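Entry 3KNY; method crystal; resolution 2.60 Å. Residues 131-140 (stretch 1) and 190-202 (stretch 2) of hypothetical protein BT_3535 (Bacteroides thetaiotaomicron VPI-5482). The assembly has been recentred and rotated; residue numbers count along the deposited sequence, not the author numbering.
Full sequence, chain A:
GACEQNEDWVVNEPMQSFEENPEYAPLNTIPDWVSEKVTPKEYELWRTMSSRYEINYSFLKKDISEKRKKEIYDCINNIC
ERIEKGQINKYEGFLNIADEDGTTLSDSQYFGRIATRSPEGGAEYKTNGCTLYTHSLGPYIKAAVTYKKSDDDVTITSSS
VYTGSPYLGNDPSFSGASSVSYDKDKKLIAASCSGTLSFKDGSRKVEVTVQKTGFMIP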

# COMPACT_ATOMS: atom_id res chain seq x y z
N THR A 131 -0.44 -3.81 -3.61
CA THR A 131 -0.83 -3.70 -5.00
C THR A 131 -0.64 -2.27 -5.39
O THR A 131 -1.35 -1.41 -4.89
CB THR A 131 -2.26 -4.13 -5.25
OG1 THR A 131 -2.35 -5.52 -4.95
CG2 THR A 131 -2.65 -3.90 -6.70
N LEU A 132 0.31 -2.02 -6.27
CA LEU A 132 0.67 -0.66 -6.64
C LEU A 132 -0.24 -0.12 -7.70
O LEU A 132 -0.43 1.09 -7.76
CB LEU A 132 2.11 -0.58 -7.13
CG LEU A 132 3.19 -0.79 -6.08
CD1 LEU A 132 4.55 -0.71 -6.76
CD2 LEU A 132 3.04 0.26 -4.96
N TYR A 133 -0.82 -0.99 -8.52
CA TYR A 133 -1.62 -0.53 -9.64
C TYR A 133 -2.46 -1.66 -10.19
O TYR A 133 -2.05 -2.81 -10.17
CB TYR A 133 -0.72 0.05 -10.74
CG TYR A 133 -1.43 0.29 -12.05
CD1 TYR A 133 -2.24 1.38 -12.23
CD2 TYR A 133 -1.29 -0.59 -13.11
CE1 TYR A 133 -2.90 1.60 -13.43
CE2 TYR A 133 -1.93 -0.38 -14.32
CZ TYR A 133 -2.74 0.72 -14.46
OH TYR A 133 -3.40 0.94 -15.63
N THR A 134 -3.67 -1.31 -10.66
CA THR A 134 -4.58 -2.30 -11.28
C THR A 134 -5.24 -1.67 -12.46
O THR A 134 -5.93 -0.68 -12.32
CB THR A 134 -5.68 -2.78 -10.34
OG1 THR A 134 -5.08 -3.33 -9.15
CG2 THR A 134 -6.47 -3.84 -11.01
N HIS A 135 -5.03 -2.21 -13.65
CA HIS A 135 -5.64 -1.65 -14.83
C HIS A 135 -7.12 -2.06 -14.82
O HIS A 135 -7.48 -3.13 -14.30
CB HIS A 135 -4.94 -2.14 -16.11
CG HIS A 135 -5.34 -1.38 -17.34
ND1 HIS A 135 -6.54 -1.60 -17.99
CD2 HIS A 135 -4.71 -0.41 -18.04
CE1 HIS A 135 -6.64 -0.79 -19.02
NE2 HIS A 135 -5.54 -0.05 -19.07
N SER A 136 -7.96 -1.21 -15.41
CA SER A 136 -9.40 -1.50 -15.45
C SER A 136 -9.65 -2.82 -16.11
O SER A 136 -10.54 -3.54 -15.70
CB SER A 136 -10.18 -0.42 -16.17
OG SER A 136 -9.66 -0.20 -17.47
N LEU A 137 -8.84 -3.16 -17.11
CA LEU A 137 -9.00 -4.45 -17.78
C LEU A 137 -8.44 -5.61 -16.97
O LEU A 137 -8.55 -6.72 -17.40
CB LEU A 137 -8.37 -4.43 -19.19
CG LEU A 137 -9.06 -3.49 -20.20
CD1 LEU A 137 -8.20 -3.28 -21.44
CD2 LEU A 137 -10.41 -4.06 -20.59
N GLY A 138 -7.82 -5.36 -15.81
CA GLY A 138 -7.37 -6.47 -14.93
C GLY A 138 -5.90 -6.60 -14.55
O GLY A 138 -5.58 -6.92 -13.40
N PRO A 139 -4.98 -6.41 -15.51
CA PRO A 139 -3.57 -6.55 -15.20
C PRO A 139 -3.12 -5.61 -14.09
O PRO A 139 -3.60 -4.49 -13.98
CB PRO A 139 -2.92 -6.19 -16.53
CG PRO A 139 -3.88 -6.69 -17.51
CD PRO A 139 -5.19 -6.29 -16.96
N TYR A 140 -2.19 -6.08 -13.27
CA TYR A 140 -1.80 -5.36 -12.08
C TYR A 140 -0.28 -5.36 -11.88
O TYR A 140 0.42 -6.20 -12.43
CB TYR A 140 -2.48 -6.00 -10.85
CG TYR A 140 -2.15 -7.47 -10.65
CD1 TYR A 140 -0.86 -7.87 -10.27
CD2 TYR A 140 -3.10 -8.46 -10.86
CE1 TYR A 140 -0.53 -9.23 -10.11
CE2 TYR A 140 -2.78 -9.83 -10.70
CZ TYR A 140 -1.49 -10.19 -10.32
OH TYR A 140 -1.15 -11.50 -10.14
N ALA A 190 8.41 1.65 2.23
CA ALA A 190 7.93 2.30 0.99
C ALA A 190 8.40 1.48 -0.17
O ALA A 190 9.59 1.23 -0.27
CB ALA A 190 8.50 3.71 0.83
N ALA A 191 7.48 1.07 -1.04
CA ALA A 191 7.81 0.32 -2.25
C ALA A 191 7.28 1.16 -3.42
O ALA A 191 6.13 1.63 -3.38
CB ALA A 191 7.15 -1.09 -2.24
N SER A 192 8.11 1.37 -4.44
CA SER A 192 7.71 2.20 -5.57
C SER A 192 8.03 1.53 -6.85
O SER A 192 8.92 0.69 -6.91
CB SER A 192 8.45 3.54 -5.55
OG SER A 192 7.98 4.34 -4.49
N CYS A 193 7.33 1.94 -7.90
CA CYS A 193 7.71 1.53 -9.21
C CYS A 193 7.65 2.71 -10.15
O CYS A 193 6.95 3.70 -9.90
CB CYS A 193 6.83 0.41 -9.68
SG CYS A 193 5.20 0.94 -10.14
N SER A 194 8.46 2.60 -11.20
CA SER A 194 8.48 3.56 -12.25
C SER A 194 8.93 2.83 -13.51
O SER A 194 10.09 2.49 -13.65
CB SER A 194 9.46 4.67 -11.91
OG SER A 194 9.47 5.63 -12.95
N GLY A 195 8.00 2.56 -14.41
CA GLY A 195 8.24 1.69 -15.55
C GLY A 195 7.03 1.57 -16.48
O GLY A 195 6.11 2.39 -16.42
N THR A 196 7.05 0.57 -17.35
CA THR A 196 6.03 0.39 -18.34
C THR A 196 5.41 -0.98 -18.19
O THR A 196 6.11 -1.98 -18.14
CB THR A 196 6.59 0.58 -19.76
OG1 THR A 196 7.03 1.93 -19.88
CG2 THR A 196 5.49 0.40 -20.84
N LEU A 197 4.09 -1.00 -18.08
CA LEU A 197 3.32 -2.24 -18.05
C LEU A 197 2.84 -2.45 -19.46
O LEU A 197 2.31 -1.52 -20.05
CB LEU A 197 2.13 -2.14 -17.11
CG LEU A 197 1.10 -3.27 -17.03
CD1 LEU A 197 1.73 -4.58 -16.45
CD2 LEU A 197 -0.15 -2.80 -16.20
N SER A 198 3.08 -3.64 -20.01
CA SER A 198 2.61 -3.97 -21.36
C SER A 198 1.77 -5.19 -21.25
O SER A 198 2.13 -6.09 -20.50
CB SER A 198 3.77 -4.29 -22.31
OG SER A 198 4.58 -3.15 -22.47
N PHE A 199 0.66 -5.22 -21.98
CA PHE A 199 -0.19 -6.41 -22.06
C PHE A 199 -1.06 -6.41 -23.29
O PHE A 199 -1.27 -5.38 -23.95
CB PHE A 199 -1.03 -6.60 -20.78
CG PHE A 199 -2.06 -5.52 -20.53
CD1 PHE A 199 -3.34 -5.63 -21.02
CD2 PHE A 199 -1.76 -4.43 -19.76
CE1 PHE A 199 -4.30 -4.65 -20.77
CE2 PHE A 199 -2.71 -3.43 -19.52
CZ PHE A 199 -3.98 -3.55 -20.02
N LYS A 200 -1.53 -7.59 -23.63
CA LYS A 200 -2.46 -7.76 -24.74
C LYS A 200 -3.89 -7.60 -24.24
O LYS A 200 -4.26 -8.16 -23.20
CB LYS A 200 -2.31 -9.16 -25.35
CG LYS A 200 -0.95 -9.45 -26.02
CD LYS A 200 -0.76 -8.67 -27.33
CE LYS A 200 -1.47 -9.34 -28.53
NZ LYS A 200 -1.59 -8.41 -29.70
N ASP A 201 -4.67 -6.81 -24.97
CA ASP A 201 -6.13 -6.77 -24.85
C ASP A 201 -6.67 -7.33 -26.14
O ASP A 201 -7.21 -6.60 -26.96
CB ASP A 201 -6.59 -5.33 -24.68
CG ASP A 201 -8.09 -5.19 -24.60
OD1 ASP A 201 -8.79 -6.19 -24.27
OD2 ASP A 201 -8.57 -4.07 -24.87
N GLY A 202 -6.51 -8.63 -26.36
CA GLY A 202 -6.91 -9.23 -27.63
C GLY A 202 -5.90 -8.78 -28.67
O GLY A 202 -4.70 -8.88 -28.43

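This is an apolar, side-chain-mediated packing contact, centred on the ring of Phe 199 and joined by no hydrogen bond between the two stretches. The spacing of the backbones supports that reading: the axes of strands 131-134 and 190-194 approach to 8.6 Å with 35° between their directions, and the nearest CA pairs, such as Pro 139 CA to Phe 199 CA at 7.6 Å, lie too far apart for strand pairing. Side chains fill the gap, burying 463 Å² in total.

Phe 199, with chi1 at 65° (p), contributes the largest covered area and meets three residues in three ways. Pro 139 sits over one face of its ring: CG of Pro 139 lies 3.6 Å from the centroid of the Phe 199 ring and only 8° off the ring normal, the geometry of a CH-pi interaction. His 135 forms an edge-to-face pair with the same residue, the edge of Phe 199 being directed at the imidazole face. The ring planes meet at 75°, the centroids are 5.0 Å apart, and the closest atoms, His 135 CG and Phe 199 CZ, are separated by 3.7 Å. Leu 137 packs at the edge of the phenyl ring, more loosely, with its CD1 4.2 Å from Phe 199 CE1.

These three partners come from one compact piece of chain. A type I turn runs from His 135 to Gly 138, closed by Gly 138 N to His 135 O at 2.7 Å, and His 135 N donates to Pro 139 O at 2.7 Å. The imidazole is itself tied down, since Leu 137 N donates to His 135 ND1 at 2.9 Å with a nearly linear angle of 170°. Gly 138, at phi 122° and psi -43°, has backbone angles that would jam a CB against the preceding carbonyl oxygen.

Farther along the contact, Leu 197 CD2 reaches the edge of the Tyr 133 ring, 3.5 Å from Tyr 133 CE2, and lies 4.4 Å from Pro 139 CB, so this one methyl touches both residues. Beyond the corner at Gly 195, Leu 132 packs on the other strand: its CD1 is 3.8 Å from Cys 193 SG, while its CD2 is 3.7 Å from the backbone atom Ala 191 O. At the opposite end, Leu 137 CD1 approaches Asp 201 OD2 at 3.5 Å, a van der Waals contact between a methyl and a carboxylate oxygen.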